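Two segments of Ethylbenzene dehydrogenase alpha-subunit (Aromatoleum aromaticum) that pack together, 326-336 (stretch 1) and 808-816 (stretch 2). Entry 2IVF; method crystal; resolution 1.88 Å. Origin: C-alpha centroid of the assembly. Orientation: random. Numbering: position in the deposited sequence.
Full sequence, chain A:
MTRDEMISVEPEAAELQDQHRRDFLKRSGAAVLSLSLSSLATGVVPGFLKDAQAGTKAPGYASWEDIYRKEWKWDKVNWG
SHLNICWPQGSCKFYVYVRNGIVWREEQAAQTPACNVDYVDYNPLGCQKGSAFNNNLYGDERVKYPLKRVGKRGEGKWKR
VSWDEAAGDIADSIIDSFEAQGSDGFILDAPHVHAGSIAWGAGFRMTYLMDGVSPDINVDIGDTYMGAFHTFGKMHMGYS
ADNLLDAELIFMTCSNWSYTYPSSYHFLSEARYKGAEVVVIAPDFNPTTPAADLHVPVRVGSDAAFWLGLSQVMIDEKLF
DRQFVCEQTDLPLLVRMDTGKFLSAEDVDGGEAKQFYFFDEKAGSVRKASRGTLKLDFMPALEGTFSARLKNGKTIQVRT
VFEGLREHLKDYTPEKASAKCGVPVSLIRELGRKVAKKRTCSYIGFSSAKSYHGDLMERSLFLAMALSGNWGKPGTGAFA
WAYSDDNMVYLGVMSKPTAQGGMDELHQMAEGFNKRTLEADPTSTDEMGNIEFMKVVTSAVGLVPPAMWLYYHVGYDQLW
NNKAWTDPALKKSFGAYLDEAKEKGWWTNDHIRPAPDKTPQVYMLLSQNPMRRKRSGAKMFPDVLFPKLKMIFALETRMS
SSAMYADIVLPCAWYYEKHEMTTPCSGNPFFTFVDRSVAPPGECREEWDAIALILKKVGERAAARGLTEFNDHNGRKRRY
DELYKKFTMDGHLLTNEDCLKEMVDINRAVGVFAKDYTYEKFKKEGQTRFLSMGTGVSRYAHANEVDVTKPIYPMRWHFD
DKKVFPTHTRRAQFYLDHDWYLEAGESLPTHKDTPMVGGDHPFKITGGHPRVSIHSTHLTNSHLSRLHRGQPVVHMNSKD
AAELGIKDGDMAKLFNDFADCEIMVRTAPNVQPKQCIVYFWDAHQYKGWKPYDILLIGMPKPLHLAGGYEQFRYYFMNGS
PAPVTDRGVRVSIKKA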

# COMPACT_ATOMS: atom_id res chain seq x y z
N CYS A 326 24.54 -8.93 -33.32
CA CYS A 326 25.90 -8.82 -33.80
C CYS A 326 26.55 -7.53 -33.39
O CYS A 326 27.75 -7.47 -33.19
CB CYS A 326 25.89 -8.97 -35.31
SG CYS A 326 25.74 -10.69 -35.80
N GLU A 327 25.76 -6.49 -33.22
CA GLU A 327 26.33 -5.18 -32.90
C GLU A 327 26.46 -4.98 -31.39
O GLU A 327 27.50 -4.49 -30.91
CB GLU A 327 25.45 -4.10 -33.56
CG GLU A 327 25.63 -2.68 -33.12
CD GLU A 327 24.51 -1.82 -33.71
OE1 GLU A 327 24.58 -1.55 -34.94
OE2 GLU A 327 23.56 -1.46 -32.96
N GLN A 328 25.42 -5.36 -30.65
CA GLN A 328 25.23 -4.91 -29.30
C GLN A 328 25.83 -5.83 -28.27
O GLN A 328 26.03 -5.42 -27.14
CB GLN A 328 23.73 -4.75 -28.97
CG GLN A 328 22.99 -3.66 -29.73
CD GLN A 328 23.34 -2.28 -29.21
OE1 GLN A 328 23.25 -2.02 -28.02
NE2 GLN A 328 23.77 -1.40 -30.11
N THR A 329 26.13 -7.08 -28.65
CA THR A 329 26.40 -8.12 -27.67
C THR A 329 27.64 -8.92 -27.98
O THR A 329 28.27 -8.73 -29.01
CB THR A 329 25.24 -9.13 -27.56
OG1 THR A 329 25.34 -10.04 -28.66
CG2 THR A 329 23.87 -8.45 -27.53
N ASP A 330 27.98 -9.80 -27.03
CA ASP A 330 29.12 -10.66 -27.17
C ASP A 330 28.77 -11.92 -27.94
O ASP A 330 29.64 -12.75 -28.15
CB ASP A 330 29.74 -10.99 -25.80
CG ASP A 330 28.86 -11.84 -24.91
OD1 ASP A 330 27.62 -11.86 -25.12
OD2 ASP A 330 29.43 -12.48 -23.98
N LEU A 331 27.52 -12.05 -28.39
CA LEU A 331 27.12 -13.28 -29.08
C LEU A 331 28.01 -13.62 -30.30
O LEU A 331 28.25 -14.79 -30.55
CB LEU A 331 25.62 -13.28 -29.45
CG LEU A 331 24.57 -13.21 -28.33
CD1 LEU A 331 23.24 -13.74 -28.88
CD2 LEU A 331 24.96 -13.93 -27.08
N PRO A 332 28.46 -12.63 -31.08
CA PRO A 332 29.41 -12.99 -32.14
C PRO A 332 30.90 -13.06 -31.75
O PRO A 332 31.72 -13.32 -32.61
CB PRO A 332 29.22 -11.85 -33.16
CG PRO A 332 28.92 -10.70 -32.31
CD PRO A 332 28.04 -11.21 -31.19
N LEU A 333 31.26 -12.83 -30.49
CA LEU A 333 32.68 -12.84 -30.14
C LEU A 333 33.13 -14.28 -30.01
O LEU A 333 32.37 -15.14 -29.56
CB LEU A 333 32.98 -12.07 -28.86
CG LEU A 333 32.76 -10.56 -28.93
CD1 LEU A 333 33.04 -9.91 -27.59
CD2 LEU A 333 33.64 -9.89 -30.02
N LEU A 334 34.37 -14.51 -30.40
CA LEU A 334 34.94 -15.85 -30.44
C LEU A 334 35.53 -16.28 -29.12
O LEU A 334 36.20 -15.51 -28.41
CB LEU A 334 35.99 -15.93 -31.52
CG LEU A 334 35.53 -15.74 -32.96
CD1 LEU A 334 36.82 -15.68 -33.84
CD2 LEU A 334 34.62 -16.89 -33.40
N VAL A 335 35.28 -17.55 -28.81
CA VAL A 335 35.68 -18.19 -27.60
C VAL A 335 36.49 -19.40 -28.00
O VAL A 335 36.19 -20.06 -28.99
CB VAL A 335 34.45 -18.57 -26.74
CG1 VAL A 335 34.89 -19.26 -25.47
CG2 VAL A 335 33.65 -17.35 -26.40
N ARG A 336 37.56 -19.64 -27.25
CA ARG A 336 38.48 -20.73 -27.48
C ARG A 336 37.84 -22.00 -26.96
O ARG A 336 37.31 -22.02 -25.84
CB ARG A 336 39.79 -20.47 -26.74
CG ARG A 336 40.58 -19.26 -27.25
CD ARG A 336 41.85 -19.00 -26.46
NE ARG A 336 42.70 -20.19 -26.35
CZ ARG A 336 43.96 -20.18 -25.92
NH1 ARG A 336 44.57 -19.06 -25.57
NH2 ARG A 336 44.61 -21.32 -25.82
N HIS A 808 33.88 -6.12 -19.71
CA HIS A 808 35.02 -6.86 -20.24
C HIS A 808 35.12 -6.84 -21.78
O HIS A 808 36.18 -6.50 -22.35
CB HIS A 808 34.90 -8.30 -19.75
CG HIS A 808 36.14 -9.12 -19.95
ND1 HIS A 808 37.33 -8.84 -19.31
CD2 HIS A 808 36.37 -10.23 -20.70
CE1 HIS A 808 38.24 -9.73 -19.66
NE2 HIS A 808 37.68 -10.60 -20.50
N THR A 809 34.03 -7.24 -22.42
CA THR A 809 33.91 -7.35 -23.89
C THR A 809 33.54 -6.05 -24.61
O THR A 809 33.49 -6.02 -25.86
CB THR A 809 32.83 -8.36 -24.29
OG1 THR A 809 31.55 -7.95 -23.78
CG2 THR A 809 33.19 -9.77 -23.80
N ARG A 810 33.25 -5.02 -23.82
CA ARG A 810 32.72 -3.73 -24.30
C ARG A 810 31.31 -3.82 -24.89
O ARG A 810 30.80 -2.87 -25.48
CB ARG A 810 33.65 -3.06 -25.29
CG ARG A 810 34.90 -2.48 -24.64
CD ARG A 810 34.58 -1.17 -23.87
NE ARG A 810 35.69 -0.82 -22.96
CZ ARG A 810 36.72 -0.06 -23.30
NH1 ARG A 810 36.81 0.44 -24.51
NH2 ARG A 810 37.69 0.18 -22.42
N ARG A 811 30.70 -4.98 -24.71
CA ARG A 811 29.38 -5.25 -25.22
C ARG A 811 28.45 -5.75 -24.14
O ARG A 811 28.84 -5.96 -22.99
CB ARG A 811 29.47 -6.25 -26.36
CG ARG A 811 30.18 -5.67 -27.56
CD ARG A 811 31.09 -6.65 -28.29
NE ARG A 811 31.47 -5.99 -29.53
CZ ARG A 811 32.42 -5.06 -29.63
NH1 ARG A 811 33.19 -4.75 -28.60
NH2 ARG A 811 32.63 -4.48 -30.80
N ALA A 812 27.16 -5.86 -24.49
CA ALA A 812 26.19 -6.43 -23.58
C ALA A 812 26.57 -7.90 -23.58
O ALA A 812 26.52 -8.54 -24.61
CB ALA A 812 24.80 -6.22 -24.06
N GLN A 813 26.96 -8.41 -22.42
CA GLN A 813 27.80 -9.58 -22.35
C GLN A 813 27.10 -10.71 -21.65
O GLN A 813 26.87 -10.66 -20.46
CB GLN A 813 29.07 -9.23 -21.61
CG GLN A 813 30.04 -10.36 -21.63
CD GLN A 813 31.36 -10.02 -21.02
OE1 GLN A 813 31.76 -8.85 -21.01
NE2 GLN A 813 32.07 -11.03 -20.53
N PHE A 814 26.72 -11.72 -22.43
CA PHE A 814 26.08 -12.92 -21.90
C PHE A 814 26.99 -14.04 -21.51
O PHE A 814 26.55 -14.91 -20.77
CB PHE A 814 25.04 -13.37 -22.88
CG PHE A 814 24.01 -12.33 -23.08
CD1 PHE A 814 23.00 -12.17 -22.16
CD2 PHE A 814 24.12 -11.42 -24.10
CE1 PHE A 814 22.10 -11.16 -22.27
CE2 PHE A 814 23.21 -10.41 -24.21
CZ PHE A 814 22.19 -10.29 -23.29
N TYR A 815 28.23 -14.01 -22.00
CA TYR A 815 29.23 -15.01 -21.61
C TYR A 815 30.23 -14.43 -20.60
O TYR A 815 31.01 -13.53 -20.94
CB TYR A 815 29.90 -15.54 -22.86
CG TYR A 815 30.78 -16.74 -22.65
CD1 TYR A 815 30.26 -17.94 -22.17
CD2 TYR A 815 32.12 -16.70 -22.93
CE1 TYR A 815 31.10 -19.06 -21.96
CE2 TYR A 815 32.94 -17.79 -22.72
CZ TYR A 815 32.43 -18.97 -22.25
OH TYR A 815 33.26 -20.07 -22.07
N LEU A 816 30.19 -14.92 -19.36
CA LEU A 816 31.14 -14.45 -18.31
C LEU A 816 32.19 -15.52 -18.15
O LEU A 816 31.93 -16.57 -17.56
CB LEU A 816 30.44 -14.15 -17.00
CG LEU A 816 29.26 -13.17 -17.16
CD1 LEU A 816 28.43 -13.06 -15.87
CD2 LEU A 816 29.74 -11.78 -17.58
O HOH W 1 29.33 -7.29 -31.03
O HOH W 2 29.94 -4.40 -32.35

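Residues 326-336 and 808-816 lie at least 476 positions apart in sequence wherever they touch, yet they bury 534 Å² between them, and the three most covered residues are Asp 330, Arg 811 and Tyr 815. The backbones meet where the helix of the first stretch ends. Thr 329, the first residue to leave helical geometry, forms a single beta bridge with Ala 812, their CA atoms 4.4 Å apart. On one side of the bridge Ala 812 N donates to Gln 328 O at 2.9 Å; on the other, Asp 330 N donates to Ala 812 O at 3.1 Å. The same carbonyl receives a CA-H...O contact from Thr 329, with CA 3.1 Å from Ala 812 O. The small side chain of Ala 812 points sideways, its CB 4.2 Å from Thr 329 CG2.

Asp 330 is covered more than any other residue. Its CA-to-CB bond points toward the second stretch, and with chi1 at 67° (p) the carboxylate reaches two successive backbone amides: Phe 814 N donates to Asp 330 OD1 and Tyr 815 N to Asp 330 OD2, each at 2.8 Å, with N-H...O angles of 162° and 157°. A carboxylate suits this place because its two oxygens can accept from neighbouring amides at once, giving a buried charge polar partners. The backbone of Asp 330 is fixed as well, since its carbonyl O accepts from Leu 333 N at 2.8 Å in a type I turn. Just before the turn, Thr 329 OG1 accepts from Leu 331 N at 3.0 Å.

Arg 811, just before the bridged Ala 812, packs its aliphatic portion against stretch 1, with CB 3.6 Å from Gln 328 O and CD 3.9 Å from Leu 333 CD1. Its CA-to-CB bond points toward stretch 1, and the guanidinium is linked through water to carbonyls at and just after the helix end. Water 1 accepts from Arg 811 NE at 2.9 Å and lies 2.7 Å from both Cys 326 O and Thr 329 O; water 2 accepts from Arg 811 NH2 at 3.1 Å and lies 2.8 Å from Glu 327 O. A long, multiply donating side chain is well matched to such a cluster of acceptors. Arg 811 NH1 donates to Thr 809 O at 3.0 Å, which ties the guanidinium back to its own stretch.

Apolar contacts flank this polar centre. Tyr 815 CB lies 3.3 Å from Asp 330 OD2, and the large flat ring offers a broad apolar surface to Val 335, with CE2 3.7 Å from Val 335 CG1, while its OH bonds elsewhere in the structure. Phe 814 meets Leu 331, CD2 to CD2, at 4.0 Å, and its ring edge receives Thr 329 CG2, 3.9 Å from CE2. Leu 333 CD1 reaches Thr 809 CB at 3.7 Å. Gln 813, directed away overall, braces the second stretch internally: its OE1 accepts from Thr 809 N at 3.1 Å and from Thr 809 OG1 at 2.9 Å, and its NE2 donates to Tyr 815 O at 2.7 Å.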